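Local coordinates for protein amorpha-4,11-diene synthase (PDB 4GAX) that probably cyclises farnesyl diphosphate to a sesquiterpene with loss of diphosphate, at residues Glu86-Phe96 with Leu240-Leu251. Residues are numbered along the deposited sequence; the frame is centred on the assembly and turned at random.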
ATOM      1  N   GLU A  86       7.448  10.185 -15.284  1.00 17.76           N
ATOM      2  CA  GLU A  86       7.530  11.418 -14.508  1.00 21.66           C
ATOM      3  C   GLU A  86       6.146  11.789 -13.970  1.00 18.47           C
ATOM      4  O   GLU A  86       5.994  12.186 -12.804  1.00 20.26           O
ATOM      5  CB  GLU A  86       8.104  12.530 -15.373  1.00 24.93           C
ATOM      6  CG  GLU A  86       9.553  12.301 -15.713  1.00 29.38           C
ATOM      7  CD  GLU A  86      10.044  13.265 -16.773  1.00 40.29           C
ATOM      8  OE1 GLU A  86       9.227  14.106 -17.218  1.00 31.23           O
ATOM      9  OE2 GLU A  86      11.235  13.178 -17.159  1.00 42.98           O
ATOM     10  N   ILE A  87       5.130  11.634 -14.810  1.00 17.77           N
ATOM     11  CA  ILE A  87       3.764  11.906 -14.362  1.00 15.91           C
ATOM     12  C   ILE A  87       3.401  10.993 -13.177  1.00 20.92           C
ATOM     13  O   ILE A  87       2.804  11.444 -12.200  1.00 19.84           O
ATOM     14  CB  ILE A  87       2.761  11.728 -15.518  1.00 19.10           C
ATOM     15  CG1 ILE A  87       3.025  12.788 -16.587  1.00 20.84           C
ATOM     16  CG2 ILE A  87       1.319  11.817 -15.004  1.00 20.32           C
ATOM     17  CD1 ILE A  87       2.271  12.529 -17.927  1.00 17.46           C
ATOM     18  N   GLN A  88       3.790   9.723 -13.252  1.00 18.70           N
ATOM     19  CA  GLN A  88       3.444   8.764 -12.205  1.00 21.66           C
ATOM     20  C   GLN A  88       4.178   9.082 -10.907  1.00 18.64           C
ATOM     21  O   GLN A  88       3.590   9.094  -9.821  1.00 22.68           O
ATOM     22  CB  GLN A  88       3.768   7.326 -12.656  1.00 18.40           C
ATOM     23  CG  GLN A  88       2.819   6.771 -13.720  1.00 22.05           C
ATOM     24  CD  GLN A  88       3.255   5.388 -14.224  1.00 23.23           C
ATOM     25  OE1 GLN A  88       4.415   5.000 -14.083  1.00 24.87           O
ATOM     26  NE2 GLN A  88       2.322   4.648 -14.808  1.00 24.65           N
ATOM     27  N   ARG A  89       5.477   9.323 -11.016  1.00 17.32           N
ATOM     28  CA  ARG A  89       6.276   9.621  -9.835  1.00 20.29           C
ATOM     29  C   ARG A  89       5.964  10.984  -9.242  1.00 25.49           C
ATOM     30  O   ARG A  89       6.136  11.193  -8.032  1.00 28.04           O
ATOM     31  CB  ARG A  89       7.765   9.490 -10.167  1.00 15.47           C
ATOM     32  CG  ARG A  89       8.116   8.085 -10.706  1.00 19.07           C
ATOM     33  CD  ARG A  89       9.597   7.968 -10.934  1.00 24.66           C
ATOM     34  NE  ARG A  89      10.308   7.952  -9.666  1.00 23.15           N
ATOM     35  CZ  ARG A  89      11.576   7.578  -9.526  1.00 31.81           C
ATOM     36  NH1 ARG A  89      12.286   7.212 -10.588  1.00 32.05           N
ATOM     37  NH2 ARG A  89      12.134   7.570  -8.321  1.00 30.49           N
ATOM     38  N   LEU A  90       5.532  11.923 -10.085  1.00 16.68           N
ATOM     39  CA  LEU A  90       5.117  13.239  -9.569  1.00 20.70           C
ATOM     40  C   LEU A  90       3.743  13.191  -8.872  1.00 23.00           C
ATOM     41  O   LEU A  90       3.301  14.175  -8.245  1.00 19.08           O
ATOM     42  CB  LEU A  90       5.105  14.295 -10.677  1.00 16.28           C
ATOM     43  CG  LEU A  90       6.498  14.707 -11.172  1.00 18.15           C
ATOM     44  CD1 LEU A  90       6.372  15.581 -12.439  1.00 22.01           C
ATOM     45  CD2 LEU A  90       7.236  15.454 -10.069  1.00 21.28           C
ATOM     46  N   GLY A  91       3.069  12.055  -9.015  1.00 18.75           N
ATOM     47  CA  GLY A  91       1.864  11.772  -8.258  1.00 24.17           C
ATOM     48  C   GLY A  91       0.600  12.312  -8.897  1.00 28.43           C
ATOM     49  O   GLY A  91      -0.408  12.480  -8.208  1.00 19.32           O
ATOM     50  N   ILE A  92       0.654  12.588 -10.205  1.00 21.32           N
ATOM     51  CA  ILE A  92      -0.510  13.131 -10.923  1.00 20.12           C
ATOM     52  C   ILE A  92      -1.047  12.210 -12.020  1.00 23.75           C
ATOM     53  O   ILE A  92      -1.749  12.651 -12.938  1.00 21.59           O
ATOM     54  CB  ILE A  92      -0.230  14.519 -11.517  1.00 24.96           C
ATOM     55  CG1 ILE A  92       1.173  14.582 -12.122  1.00 27.49           C
ATOM     56  CG2 ILE A  92      -0.366  15.586 -10.450  1.00 26.12           C
ATOM     57  CD1 ILE A  92       1.403  15.860 -12.902  1.00 27.93           C
ATOM     58  N   SER A  93      -0.720  10.927 -11.932  1.00 21.81           N
ATOM     59  CA  SER A  93      -1.216   9.975 -12.917  1.00 23.24           C
ATOM     60  C   SER A  93      -2.752   9.920 -12.934  1.00 20.65           C
ATOM     61  O   SER A  93      -3.349   9.714 -13.994  1.00 19.53           O
ATOM     62  CB  SER A  93      -0.609   8.592 -12.687  1.00 28.34           C
ATOM     63  OG  SER A  93      -0.960   8.102 -11.405  1.00 41.57           O
ATOM     64  N   TYR A  94      -3.392  10.168 -11.786  1.00 25.13           N
ATOM     65  CA  TYR A  94      -4.865  10.157 -11.720  1.00 26.61           C
ATOM     66  C   TYR A  94      -5.508  11.233 -12.583  1.00 26.05           C
ATOM     67  O   TYR A  94      -6.691  11.146 -12.890  1.00 24.83           O
ATOM     68  CB  TYR A  94      -5.372  10.310 -10.278  1.00 25.72           C
ATOM     69  CG  TYR A  94      -4.970  11.609  -9.628  1.00 23.17           C
ATOM     70  CD1 TYR A  94      -5.784  12.742  -9.709  1.00 22.28           C
ATOM     71  CD2 TYR A  94      -3.776  11.709  -8.922  1.00 24.87           C
ATOM     72  CE1 TYR A  94      -5.410  13.937  -9.106  1.00 23.33           C
ATOM     73  CE2 TYR A  94      -3.396  12.898  -8.315  1.00 22.45           C
ATOM     74  CZ  TYR A  94      -4.215  14.006  -8.411  1.00 26.91           C
ATOM     75  OH  TYR A  94      -3.826  15.177  -7.805  1.00 24.46           O
ATOM     76  N   LEU A  95      -4.739  12.255 -12.963  1.00 17.89           N
ATOM     77  CA  LEU A  95      -5.258  13.277 -13.872  1.00 19.40           C
ATOM     78  C   LEU A  95      -5.285  12.782 -15.314  1.00 26.01           C
ATOM     79  O   LEU A  95      -6.005  13.325 -16.141  1.00 24.69           O
ATOM     80  CB  LEU A  95      -4.403  14.544 -13.809  1.00 23.00           C
ATOM     81  CG  LEU A  95      -4.388  15.320 -12.489  1.00 27.20           C
ATOM     82  CD1 LEU A  95      -3.546  16.563 -12.680  1.00 25.75           C
ATOM     83  CD2 LEU A  95      -5.805  15.701 -12.080  1.00 30.20           C
ATOM     84  N   PHE A  96      -4.502  11.750 -15.611  1.00 25.70           N
ATOM     85  CA  PHE A  96      -4.341  11.289 -16.991  1.00 26.24           C
ATOM     86  C   PHE A  96      -4.488   9.775 -17.122  1.00 27.24           C
ATOM     87  O   PHE A  96      -3.726   9.123 -17.851  1.00 21.81           O
ATOM     88  CB  PHE A  96      -2.965  11.717 -17.499  1.00 22.17           C
ATOM     89  CG  PHE A  96      -2.699  13.181 -17.323  1.00 23.06           C
ATOM     90  CD1 PHE A  96      -3.278  14.099 -18.177  1.00 23.46           C
ATOM     91  CD2 PHE A  96      -1.890  13.642 -16.292  1.00 26.91           C
ATOM     92  CE1 PHE A  96      -3.043  15.471 -18.029  1.00 30.49           C
ATOM     93  CE2 PHE A  96      -1.649  15.011 -16.133  1.00 23.77           C
ATOM     94  CZ  PHE A  96      -2.233  15.923 -17.005  1.00 32.99           C
ATOM     95  N   LEU A 240       5.030  20.333 -16.040  1.00 24.36           N
ATOM     96  CA  LEU A 240       4.711  19.196 -15.179  1.00 25.52           C
ATOM     97  C   LEU A 240       4.917  19.519 -13.704  1.00 18.69           C
ATOM     98  O   LEU A 240       4.096  19.154 -12.859  1.00 22.48           O
ATOM     99  CB  LEU A 240       5.566  17.971 -15.518  1.00 27.33           C
ATOM    100  CG  LEU A 240       5.253  17.076 -16.711  1.00 35.72           C
ATOM    101  CD1 LEU A 240       6.255  15.916 -16.712  1.00 30.44           C
ATOM    102  CD2 LEU A 240       3.822  16.550 -16.642  1.00 35.71           C
ATOM    103  N   ILE A 241       6.029  20.172 -13.380  1.00 22.75           N
ATOM    104  CA  ILE A 241       6.317  20.435 -11.972  1.00 21.29           C
ATOM    105  C   ILE A 241       5.333  21.446 -11.400  1.00 24.27           C
ATOM    106  O   ILE A 241       4.908  21.316 -10.242  1.00 22.95           O
ATOM    107  CB  ILE A 241       7.791  20.871 -11.709  1.00 20.92           C
ATOM    108  CG1 ILE A 241       8.087  20.829 -10.200  1.00 25.48           C
ATOM    109  CG2 ILE A 241       8.071  22.264 -12.257  1.00 25.91           C
ATOM    110  CD1 ILE A 241       7.851  19.459  -9.575  1.00 27.73           C
ATOM    111  N   LYS A 242       4.942  22.433 -12.205  1.00 22.09           N
ATOM    112  CA  LYS A 242       3.969  23.415 -11.726  1.00 20.42           C
ATOM    113  C   LYS A 242       2.643  22.737 -11.398  1.00 27.04           C
ATOM    114  O   LYS A 242       2.043  22.964 -10.336  1.00 19.29           O
ATOM    115  CB  LYS A 242       3.753  24.508 -12.768  1.00 27.32           C
ATOM    116  CG  LYS A 242       2.902  25.656 -12.261  1.00 35.66           C
ATOM    117  CD  LYS A 242       2.594  26.649 -13.371  1.00 46.59           C
ATOM    118  CE  LYS A 242       2.057  27.952 -12.800  1.00 55.21           C
ATOM    119  NZ  LYS A 242       1.517  28.826 -13.876  1.00 58.10           N
ATOM    120  N   LEU A 243       2.197  21.886 -12.314  1.00 26.26           N
ATOM    121  CA  LEU A 243       0.969  21.133 -12.131  1.00 23.73           C
ATOM    122  C   LEU A 243       1.056  20.169 -10.952  1.00 25.06           C
ATOM    123  O   LEU A 243       0.110  20.053 -10.157  1.00 22.97           O
ATOM    124  CB  LEU A 243       0.669  20.335 -13.405  1.00 19.57           C
ATOM    125  CG  LEU A 243      -0.551  19.417 -13.363  1.00 24.14           C
ATOM    126  CD1 LEU A 243      -1.811  20.202 -13.021  1.00 26.28           C
ATOM    127  CD2 LEU A 243      -0.706  18.719 -14.690  1.00 25.31           C
ATOM    128  N   ALA A 244       2.173  19.458 -10.850  1.00 18.08           N
ATOM    129  CA  ALA A 244       2.324  18.467  -9.786  1.00 20.77           C
ATOM    130  C   ALA A 244       2.228  19.092  -8.395  1.00 23.05           C
ATOM    131  O   ALA A 244       1.686  18.486  -7.465  1.00 19.26           O
ATOM    132  CB  ALA A 244       3.650  17.693  -9.934  1.00 20.24           C
ATOM    133  N   LYS A 245       2.767  20.293  -8.245  1.00 19.28           N
ATOM    134  CA  LYS A 245       2.781  20.923  -6.927  1.00 20.25           C
ATOM    135  C   LYS A 245       1.416  21.503  -6.579  1.00 23.62           C
ATOM    136  O   LYS A 245       0.976  21.406  -5.429  1.00 24.22           O
ATOM    137  CB  LYS A 245       3.853  22.006  -6.857  1.00 23.94           C
ATOM    138  CG  LYS A 245       5.280  21.483  -6.947  1.00 27.66           C
ATOM    139  CD  LYS A 245       6.277  22.668  -7.049  1.00 33.82           C
ATOM    140  CE  LYS A 245       6.954  22.954  -5.726  1.00 43.92           C
ATOM    141  NZ  LYS A 245       7.809  24.193  -5.786  1.00 52.31           N
ATOM    142  N   LEU A 246       0.757  22.119  -7.563  1.00 22.49           N
ATOM    143  CA  LEU A 246      -0.589  22.672  -7.364  1.00 22.43           C
ATOM    144  C   LEU A 246      -1.548  21.543  -6.995  1.00 17.61           C
ATOM    145  O   LEU A 246      -2.376  21.666  -6.080  1.00 22.68           O
ATOM    146  CB  LEU A 246      -1.090  23.367  -8.635  1.00 26.31           C
ATOM    147  CG  LEU A 246      -0.870  24.877  -8.806  1.00 37.20           C
ATOM    148  CD1 LEU A 246       0.376  25.345  -8.102  1.00 49.70           C
ATOM    149  CD2 LEU A 246      -0.809  25.247 -10.297  1.00 36.63           C
ATOM    150  N   GLU A 247      -1.429  20.436  -7.721  1.00 17.16           N
ATOM    151  CA  GLU A 247      -2.289  19.276  -7.511  1.00 20.13           C
ATOM    152  C   GLU A 247      -1.967  18.598  -6.190  1.00 20.33           C
ATOM    153  O   GLU A 247      -2.864  18.143  -5.494  1.00 19.46           O
ATOM    154  CB  GLU A 247      -2.121  18.287  -8.655  1.00 23.17           C
ATOM    155  CG  GLU A 247      -2.826  18.735  -9.920  1.00 33.76           C
ATOM    156  CD  GLU A 247      -4.340  18.728  -9.770  1.00 40.95           C
ATOM    157  OE1 GLU A 247      -4.867  17.941  -8.942  1.00 37.84           O
ATOM    158  OE2 GLU A 247      -4.999  19.509 -10.482  1.00 44.10           O
ATOM    159  N   PHE A 248      -0.687  18.537  -5.838  1.00 18.19           N
ATOM    160  CA  PHE A 248      -0.328  17.923  -4.572  1.00 18.60           C
ATOM    161  C   PHE A 248      -1.063  18.624  -3.461  1.00 23.22           C
ATOM    162  O   PHE A 248      -1.612  17.974  -2.576  1.00 20.51           O
ATOM    163  CB  PHE A 248       1.166  18.023  -4.282  1.00 19.18           C
ATOM    164  CG  PHE A 248       1.555  17.285  -3.046  1.00 20.66           C
ATOM    165  CD1 PHE A 248       1.808  15.923  -3.097  1.00 20.71           C
ATOM    166  CD2 PHE A 248       1.573  17.925  -1.816  1.00 22.50           C
ATOM    167  CE1 PHE A 248       2.142  15.227  -1.949  1.00 27.60           C
ATOM    168  CE2 PHE A 248       1.895  17.229  -0.650  1.00 24.24           C
ATOM    169  CZ  PHE A 248       2.184  15.884  -0.723  1.00 20.45           C
ATOM    170  N   ASN A 249      -1.049  19.952  -3.498  1.00 15.33           N
ATOM    171  CA  ASN A 249      -1.663  20.739  -2.422  1.00 21.07           C
ATOM    172  C   ASN A 249      -3.187  20.617  -2.417  1.00 27.35           C
ATOM    173  O   ASN A 249      -3.812  20.534  -1.348  1.00 20.97           O
ATOM    174  CB  ASN A 249      -1.202  22.208  -2.464  1.00 26.80           C
ATOM    175  CG  ASN A 249       0.242  22.388  -1.980  1.00 28.35           C
ATOM    176  OD1 ASN A 249       0.841  21.478  -1.375  1.00 23.64           O
ATOM    177  ND2 ASN A 249       0.804  23.574  -2.235  1.00 21.43           N
ATOM    178  N   LEU A 250      -3.788  20.604  -3.603  1.00 25.83           N
ATOM    179  CA  LEU A 250      -5.235  20.413  -3.702  1.00 21.41           C
ATOM    180  C   LEU A 250      -5.650  19.064  -3.131  1.00 28.78           C
ATOM    181  O   LEU A 250      -6.603  18.966  -2.362  1.00 24.48           O
ATOM    182  CB  LEU A 250      -5.690  20.498  -5.159  1.00 23.03           C
ATOM    183  CG  LEU A 250      -5.465  21.856  -5.827  1.00 33.66           C
ATOM    184  CD1 LEU A 250      -6.009  21.848  -7.259  1.00 34.78           C
ATOM    185  CD2 LEU A 250      -6.088  22.982  -5.002  1.00 46.38           C
ATOM    186  N   LEU A 251      -4.941  18.009  -3.509  1.00 20.24           N
ATOM    187  CA  LEU A 251      -5.302  16.682  -3.025  1.00 19.44           C
ATOM    188  C   LEU A 251      -5.013  16.551  -1.529  1.00 16.91           C
ATOM    189  O   LEU A 251      -5.788  15.943  -0.791  1.00 19.25           O
ATOM    190  CB  LEU A 251      -4.616  15.587  -3.849  1.00 18.02           C
ATOM    191  CG  LEU A 251      -5.030  14.152  -3.558  1.00 24.46           C
ATOM    192  CD1 LEU A 251      -6.555  13.984  -3.680  1.00 22.34           C
ATOM    193  CD2 LEU A 251      -4.290  13.223  -4.530  1.00 15.84           C
TER
HETATM  194  O   HOH W   1       1.240  15.746  -7.180  1.00 19.48           O
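Leu90 O and Ala244 O are joined by one water, which donates to both and lies 2.8 Å from each. Ala244 O is gripped a second time, by Phe248 N of its own helix at 2.9 Å. The water thus links the two backbones where Leu90 CB packs on Ala244 CB, 3.8 Å apart. The small alanine lets the chains come close at this point. The leucine methyls split: CD1 reaches Leu240 CB and CD2 reaches Ile241 CD1. Leu240 spreads its own methyls over Glu86 and Ile87. The Glu86 carboxylate has its salt bridge with Lys82.

Helix 77-89 of the all-helical N-terminal terpene synthase domain ends here in a Schellman motif. Gly91 takes positive phi (86°), and Ile92 N bonds back to Ile87 O. The chain then turns along helix 238-269, with a short 3-10 segment before helix 97-111. Helices 52-71 and 219-232 also pack around this junction.

Ile92 fits between Leu243, Ala244 and Glu247, with CD1 at Leu243 CD2 and CG2 3.7 Å from Glu247 CB. Glu247 CG, set by chi1, meets Leu95 CD1, 3.6 Å away, and the bend at chi2 (-67°) turns the carboxylate back along the same leucine. Tyr94 OH approaches Glu247 OE1 to 3.2 Å; this oxygen lies at the ring edge, near its plane. Ring and carboxylate planes are 68° apart. With an alanine at Glu247, Leu95 CD1 would probably face a gap and Tyr94 OH would lose its carboxylate neighbour. Leu251 CD2 meets the Tyr94 ring obliquely, near CE2. Just past the 3-10 segment, Leu243 CD2 touches the Phe96 ring at its edge, 3.9 Å from CZ, while Leu95 CB sits over one face of that ring, toward its rim.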